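Local coordinates for protein alcohol dehydrogenase (PDB 1H2B) that probably catalyses the NAD-dependent oxidation of alcohols, and binds zinc and a nicotinamide cofactor, at residues Y84-A89 and L95-P100. Numbering follows the deposited sequence.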
ATOM      1  N   TYR B  84       1.863  -8.363 -37.331  1.00 17.92           N
ATOM      2  CA  TYR B  84       0.669  -7.780 -37.931  1.00 16.36           C
ATOM      3  C   TYR B  84      -0.417  -8.835 -37.893  1.00 15.27           C
ATOM      4  O   TYR B  84      -0.164 -10.026 -38.130  1.00 17.73           O
ATOM      5  CB  TYR B  84       0.947  -7.405 -39.389  1.00 16.31           C
ATOM      6  CG  TYR B  84       2.048  -6.411 -39.565  1.00 16.10           C
ATOM      7  CD1 TYR B  84       3.362  -6.828 -39.807  1.00 19.47           C
ATOM      8  CD2 TYR B  84       1.785  -5.063 -39.448  1.00 16.97           C
ATOM      9  CE1 TYR B  84       4.402  -5.896 -39.964  1.00 21.33           C
ATOM     10  CE2 TYR B  84       2.800  -4.121 -39.602  1.00 18.40           C
ATOM     11  CZ  TYR B  84       4.100  -4.555 -39.860  1.00 20.61           C
ATOM     12  OH  TYR B  84       5.102  -3.649 -40.031  1.00 24.83           O
ATOM     13  N   ILE B  85      -1.637  -8.424 -37.573  1.00 16.24           N
ATOM     14  CA  ILE B  85      -2.732  -9.392 -37.592  1.00 16.42           C
ATOM     15  C   ILE B  85      -2.742 -10.030 -38.982  1.00 15.90           C
ATOM     16  O   ILE B  85      -2.615  -9.313 -39.993  1.00 18.49           O
ATOM     17  CB  ILE B  85      -4.088  -8.707 -37.300  1.00 17.79           C
ATOM     18  CG1 ILE B  85      -4.138  -8.129 -35.858  1.00 18.07           C
ATOM     19  CG2 ILE B  85      -5.258  -9.672 -37.538  1.00 17.79           C
ATOM     20  CD1 ILE B  85      -4.159  -9.141 -34.728  1.00 20.39           C
ATOM     21  N   GLU B  86      -2.944 -11.353 -39.003  1.00 15.94           N
ATOM     22  CA  GLU B  86      -3.161 -12.046 -40.283  1.00 16.30           C
ATOM     23  C   GLU B  86      -4.656 -12.327 -40.432  1.00 18.05           C
ATOM     24  O   GLU B  86      -5.265 -11.947 -41.464  1.00 19.11           O
ATOM     25  CB  GLU B  86      -2.306 -13.302 -40.390  1.00 17.11           C
ATOM     26  CG  GLU B  86      -2.689 -14.067 -41.670  1.00 19.69           C
ATOM     27  CD  GLU B  86      -2.296 -13.334 -42.939  1.00 27.23           C
ATOM     28  OE1 GLU B  86      -1.325 -12.523 -42.961  1.00 23.52           O
ATOM     29  OE2 GLU B  86      -2.991 -13.585 -43.956  1.00 28.05           O
ATOM     30  N   GLU B  87      -5.247 -13.012 -39.454  1.00 17.48           N
ATOM     31  CA  GLU B  87      -6.694 -13.234 -39.429  1.00 17.13           C
ATOM     32  C   GLU B  87      -7.190 -13.432 -38.030  1.00 19.00           C
ATOM     33  O   GLU B  87      -6.400 -13.653 -37.101  1.00 17.47           O
ATOM     34  CB  GLU B  87      -7.045 -14.465 -40.280  1.00 17.68           C
ATOM     35  CG  GLU B  87      -6.466 -15.769 -39.735  1.00 19.58           C
ATOM     36  CD  GLU B  87      -6.896 -16.947 -40.582  1.00 24.55           C
ATOM     37  OE1 GLU B  87      -6.023 -17.696 -41.014  1.00 24.51           O
ATOM     38  OE2 GLU B  87      -8.115 -17.119 -40.783  1.00 23.63           O
ATOM     39  N   VAL B  88      -8.509 -13.349 -37.871  1.00 18.50           N
ATOM     40  CA  VAL B  88      -9.138 -13.525 -36.571  1.00 17.50           C
ATOM     41  C   VAL B  88     -10.398 -14.357 -36.690  1.00 19.74           C
ATOM     42  O   VAL B  88     -11.055 -14.409 -37.784  1.00 20.54           O
ATOM     43  CB  VAL B  88      -9.479 -12.167 -35.874  1.00 20.57           C
ATOM     44  CG1 VAL B  88      -8.223 -11.253 -35.731  1.00 20.25           C
ATOM     45  CG2 VAL B  88     -10.593 -11.421 -36.626  1.00 18.03           C
ATOM     46  N   ALA B  89     -10.775 -14.974 -35.577  1.00 17.90           N
ATOM     47  CA  ALA B  89     -11.930 -15.856 -35.504  1.00 20.31           C
ATOM     48  C   ALA B  89     -13.138 -15.058 -35.160  1.00 20.58           C
ATOM     49  O   ALA B  89     -13.035 -13.859 -34.934  1.00 21.73           O
ATOM     50  CB  ALA B  89     -11.726 -16.929 -34.445  1.00 22.40           C
ATOM     51  N   LEU B  95      -9.854  -5.853 -34.496  1.00 19.44           N
ATOM     52  CA  LEU B  95      -8.627  -6.378 -35.140  1.00 19.45           C
ATOM     53  C   LEU B  95      -8.869  -6.881 -36.536  1.00 19.97           C
ATOM     54  O   LEU B  95      -9.783  -7.659 -36.761  1.00 23.48           O
ATOM     55  CB  LEU B  95      -8.042  -7.520 -34.274  1.00 19.23           C
ATOM     56  CG  LEU B  95      -7.538  -7.131 -32.876  1.00 18.41           C
ATOM     57  CD1 LEU B  95      -7.288  -8.387 -31.993  1.00 18.98           C
ATOM     58  CD2 LEU B  95      -6.312  -6.238 -32.978  1.00 17.79           C
ATOM     59  N   GLU B  96      -8.032  -6.446 -37.462  1.00 19.32           N
ATOM     60  CA  GLU B  96      -8.160  -6.911 -38.842  1.00 20.12           C
ATOM     61  C   GLU B  96      -6.793  -7.024 -39.479  1.00 18.89           C
ATOM     62  O   GLU B  96      -5.802  -6.420 -39.032  1.00 19.91           O
ATOM     63  CB  GLU B  96      -9.156  -6.050 -39.638  1.00 24.92           C
ATOM     64  CG  GLU B  96      -8.710  -4.643 -39.862  1.00 22.06           C
ATOM     65  CD  GLU B  96      -9.790  -3.721 -40.458  1.00 20.50           C
ATOM     66  OE1 GLU B  96     -10.943  -4.117 -40.670  1.00 26.22           O
ATOM     67  OE2 GLU B  96      -9.444  -2.572 -40.666  1.00 22.21           O
ATOM     68  N   LYS B  97      -6.748  -7.813 -40.553  1.00 19.22           N
ATOM     69  CA  LYS B  97      -5.509  -8.049 -41.265  1.00 18.47           C
ATOM     70  C   LYS B  97      -4.744  -6.759 -41.467  1.00 21.19           C
ATOM     71  O   LYS B  97      -5.283  -5.765 -41.977  1.00 20.21           O
ATOM     72  CB  LYS B  97      -5.765  -8.784 -42.627  1.00 18.45           C
ATOM     73  CG  LYS B  97      -4.451  -9.013 -43.412  1.00 19.63           C
ATOM     74  CD  LYS B  97      -4.490 -10.198 -44.382  1.00 24.44           C
ATOM     75  CE  LYS B  97      -3.147 -10.248 -45.149  1.00 22.15           C
ATOM     76  NZ  LYS B  97      -2.982 -11.485 -45.955  1.00 27.49           N
ATOM     77  N   GLY B  98      -3.476  -6.790 -41.095  1.00 17.22           N
ATOM     78  CA  GLY B  98      -2.552  -5.684 -41.292  1.00 18.43           C
ATOM     79  C   GLY B  98      -2.330  -4.837 -40.040  1.00 21.25           C
ATOM     80  O   GLY B  98      -1.371  -4.039 -40.034  1.00 21.06           O
ATOM     81  N   ASP B  99      -3.173  -4.986 -39.010  1.00 18.92           N
ATOM     82  CA  ASP B  99      -3.042  -4.110 -37.843  1.00 17.13           C
ATOM     83  C   ASP B  99      -1.731  -4.472 -37.118  1.00 16.73           C
ATOM     84  O   ASP B  99      -1.533  -5.641 -36.798  1.00 16.65           O
ATOM     85  CB  ASP B  99      -4.185  -4.326 -36.865  1.00 17.23           C
ATOM     86  CG  ASP B  99      -5.508  -3.717 -37.314  1.00 16.71           C
ATOM     87  OD1 ASP B  99      -5.450  -2.856 -38.223  1.00 21.37           O
ATOM     88  OD2 ASP B  99      -6.596  -4.058 -36.746  1.00 19.93           O
ATOM     89  N   PRO B 100      -0.874  -3.509 -36.812  1.00 16.67           N
ATOM     90  CA  PRO B 100       0.339  -3.821 -36.044  1.00 16.18           C
ATOM     91  C   PRO B 100       0.005  -4.054 -34.578  1.00 15.75           C
ATOM     92  O   PRO B 100      -0.825  -3.343 -33.991  1.00 16.16           O
ATOM     93  CB  PRO B 100       1.206  -2.567 -36.195  1.00 17.47           C
ATOM     94  CG  PRO B 100       0.126  -1.431 -36.380  1.00 19.00           C
ATOM     95  CD  PRO B 100      -0.925  -2.087 -37.254  1.00 17.24           C
TER
HETATM   96  O   HOH W   1       0.226 -12.433 -45.040  1.00 32.08           O
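Ile85 on strand 81-88 hydrogen-bonds by its backbone N to Asp99 O (2.9 Å) and by its O to Gly98 N (172° at the hydrogen), and Tyr84 and Pro100 form an antiparallel non-hydrogen-bonded pair. The type II turn from Glu96 to Asp99 supplies both partners of Ile85. Asp99 also takes the N-H of Glu96 on OD2, from above its carboxylate plane. Ile85 sets its CB against Glu96 O (3.3 Å), while CD1 reaches Leu95 CD2 (4.0 Å). Val88 CG1 touches Leu95 CB. The Tyr84 ring brings its CD2 edge to Gly98 O (3.4 Å), with Pro100 obliquely beside it. Glu86, side by side with Lys97, bends at chi2 (68°), which turns its carboxylate back to Lys97 NZ, met by OE2 on the syn side at 2.9 Å. A water donates to Glu86 OE1 and weakly accepts from Lys97 NZ. With an alanine in place of Glu86, the Lys97 ammonium would probably lose its carboxylate mate and its extended chain be freer to swing. The contact packs strand 81-88 of the GroES-like domain against the loop leading into strand 100-103. Backbone hydrogen bonds hold the turn, apolar contacts its flanking residues, and a salt bridge its exposed lysine.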